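Local coordinates for quinone oxidoreductase (Escherichia coli, PDB 1QOR), which catalyses the NADPH-dependent one-electron reduction of quinones to 1,4-benzosemiquinones and works as a homodimer, at residues Asn29-Glu34 / Asp83-Ala88. Residues are numbered along the deposited sequence; the frame is centred on the assembly and turned at random.
Sequences NEIQVE and DRVVYA
Ile-31 and Val-33 meet Val-85 and Tyr-87 inside the GroES-like domain of this zinc-containing alcohol dehydrogenase family member. The contact joins strands 30-34 and 84-87 across the interior of the mixed sheet of this domain, with their side chains facing one another. The two strands are not paired with each other. Strand 65-72 pairs antiparallel with both and connects them within the sheet. The axes of strands 30-34 and 84-87 come within 8.8 Å of each other and run nearly perpendicular, at 99°. No hydrogen bond links the two segments, and all four touching residues are buried and meet through apolar groups.

Val-33 and Val-85 form the centre. Their CG2 methyls touch at 3.8 Å, and the side chains approach at a slant. Val-33 splits its two methyls between two partners. CG2 goes to Val-85, while CG1, anti to the backbone N (chi1 172°), goes to the tyrosine. The CG2 of Val-85 sits between its own backbone N and carbonyl carbon and faces strand 30-34. Ile-31 adds a looser contact to the same methyl, with its CD1 4.4 Å from Val-85 CG2.

The Tyr-87 side chain also touches Ile-101 of strand 98-102 and Ala-65 of strand 65-72. Its hydroxyl is hydrogen-bonded to the Asn-35 side-chain amide, just beyond Glu-34, which ties the polar end of the ring to the end of strand 30-35. Val-33 CG1 meets the Tyr-87 ring at its edge, near the ring plane, 4.2 Å from CE2.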
loop_
_atom_site.group_PDB
_atom_site.type_symbol
_atom_site.label_atom_id
_atom_site.label_comp_id
_atom_site.label_asym_id
_atom_site.label_seq_id
_atom_site.Cartn_x
_atom_site.Cartn_y
_atom_site.Cartn_z
ATOM N N ASN A 29 -10.766 -8.632 -35.095
ATOM C CA ASN A 29 -11.359 -8.469 -33.765
ATOM C C ASN A 29 -11.677 -7.002 -33.373
ATOM O O ASN A 29 -11.923 -6.704 -32.206
ATOM C CB ASN A 29 -10.437 -9.119 -32.713
ATOM C CG ASN A 29 -9.031 -8.463 -32.650
ATOM O OD1 ASN A 29 -8.619 -7.722 -33.556
ATOM N ND2 ASN A 29 -8.299 -8.744 -31.577
ATOM N N GLU A 30 -11.707 -6.110 -34.354
ATOM C CA GLU A 30 -11.968 -4.699 -34.133
ATOM C C GLU A 30 -13.260 -4.210 -34.792
ATOM O O GLU A 30 -13.865 -4.900 -35.601
ATOM C CB GLU A 30 -10.817 -3.868 -34.722
ATOM C CG GLU A 30 -9.433 -4.195 -34.173
ATOM C CD GLU A 30 -8.336 -3.250 -34.683
ATOM O OE1 GLU A 30 -8.429 -2.753 -35.827
ATOM O OE2 GLU A 30 -7.365 -3.011 -33.931
ATOM N N ILE A 31 -13.671 -2.998 -34.442
ATOM C CA ILE A 31 -14.841 -2.353 -35.038
ATOM C C ILE A 31 -14.292 -0.965 -35.377
ATOM O O ILE A 31 -13.273 -0.544 -34.807
ATOM C CB ILE A 31 -16.020 -2.185 -34.032
ATOM C CG1 ILE A 31 -15.582 -1.349 -32.806
ATOM C CG2 ILE A 31 -16.565 -3.537 -33.653
ATOM C CD1 ILE A 31 -16.654 -1.054 -31.755
ATOM N N GLN A 32 -14.900 -0.295 -36.348
ATOM C CA GLN A 32 -14.486 1.042 -36.721
ATOM C C GLN A 32 -15.613 1.952 -36.276
ATOM O O GLN A 32 -16.785 1.679 -36.583
ATOM C CB GLN A 32 -14.345 1.137 -38.216
ATOM C CG GLN A 32 -14.166 2.543 -38.699
ATOM C CD GLN A 32 -13.628 2.546 -40.102
ATOM O OE1 GLN A 32 -12.489 2.100 -40.340
ATOM N NE2 GLN A 32 -14.444 3.007 -41.056
ATOM N N VAL A 33 -15.273 3.062 -35.631
ATOM C CA VAL A 33 -16.294 3.973 -35.114
ATOM C C VAL A 33 -16.149 5.386 -35.608
ATOM O O VAL A 33 -15.045 5.917 -35.674
ATOM C CB VAL A 33 -16.261 3.980 -33.554
ATOM C CG1 VAL A 33 -17.171 5.042 -32.966
ATOM C CG2 VAL A 33 -16.604 2.593 -33.020
ATOM N N GLU A 34 -17.248 5.961 -36.061
ATOM C CA GLU A 34 -17.211 7.344 -36.490
ATOM C C GLU A 34 -17.517 8.066 -35.176
ATOM O O GLU A 34 -18.644 7.935 -34.636
ATOM C CB GLU A 34 -18.327 7.648 -37.471
ATOM C CG GLU A 34 -18.229 7.025 -38.840
ATOM C CD GLU A 34 -19.514 7.297 -39.619
ATOM O OE1 GLU A 34 -19.832 8.496 -39.879
ATOM O OE2 GLU A 34 -20.251 6.313 -39.893
ATOM N N ASP A 83 -24.668 0.251 -34.572
ATOM C CA ASP A 83 -24.764 0.335 -33.106
ATOM C C ASP A 83 -24.126 1.584 -32.549
ATOM O O ASP A 83 -23.237 2.159 -33.189
ATOM C CB ASP A 83 -24.128 -0.859 -32.429
ATOM C CG ASP A 83 -24.951 -2.115 -32.578
ATOM O OD1 ASP A 83 -26.118 -2.025 -33.024
ATOM O OD2 ASP A 83 -24.433 -3.212 -32.244
ATOM N N ARG A 84 -24.640 2.054 -31.409
ATOM C CA ARG A 84 -24.096 3.249 -30.738
ATOM C C ARG A 84 -23.191 2.709 -29.636
ATOM O O ARG A 84 -23.638 1.898 -28.827
ATOM C CB ARG A 84 -25.205 4.077 -30.101
ATOM C CG ARG A 84 -26.274 4.606 -31.063
ATOM C CD ARG A 84 -26.971 5.898 -30.529
ATOM N NE ARG A 84 -27.374 5.685 -29.151
ATOM C CZ ARG A 84 -27.298 6.581 -28.182
ATOM N NH1 ARG A 84 -26.858 7.822 -28.384
ATOM N NH2 ARG A 84 -27.557 6.163 -26.968
ATOM N N VAL A 85 -21.924 3.114 -29.606
ATOM C CA VAL A 85 -21.003 2.584 -28.590
ATOM C C VAL A 85 -20.127 3.646 -27.940
ATOM O O VAL A 85 -19.990 4.769 -28.462
ATOM C CB VAL A 85 -20.026 1.521 -29.209
ATOM C CG1 VAL A 85 -20.779 0.396 -29.850
ATOM C CG2 VAL A 85 -19.125 2.184 -30.223
ATOM N N VAL A 86 -19.568 3.294 -26.780
ATOM C CA VAL A 86 -18.615 4.155 -26.093
ATOM C C VAL A 86 -17.426 3.250 -25.768
ATOM O O VAL A 86 -17.581 2.046 -25.498
ATOM C CB VAL A 86 -18.996 4.608 -24.625
ATOM C CG1 VAL A 86 -18.796 6.099 -24.437
ATOM C CG2 VAL A 86 -20.263 4.010 -24.094
ATOM N N TYR A 87 -16.269 3.860 -25.618
ATOM C CA TYR A 87 -15.100 3.105 -25.213
ATOM C C TYR A 87 -14.184 4.034 -24.421
ATOM O O TYR A 87 -14.175 5.258 -24.652
ATOM C CB TYR A 87 -14.383 2.484 -26.419
ATOM C CG TYR A 87 -14.071 3.442 -27.516
ATOM C CD1 TYR A 87 -12.874 4.152 -27.538
ATOM C CD2 TYR A 87 -14.986 3.638 -28.552
ATOM C CE1 TYR A 87 -12.601 5.039 -28.579
ATOM C CE2 TYR A 87 -14.728 4.510 -29.586
ATOM C CZ TYR A 87 -13.536 5.212 -29.606
ATOM O OH TYR A 87 -13.321 6.085 -30.679
ATOM N N ALA A 88 -13.464 3.453 -23.456
ATOM C CA ALA A 88 -12.533 4.195 -22.593
ATOM C C ALA A 88 -11.077 3.729 -22.740
ATOM O O ALA A 88 -10.129 4.434 -22.330
ATOM C CB ALA A 88 -12.950 4.019 -21.139
#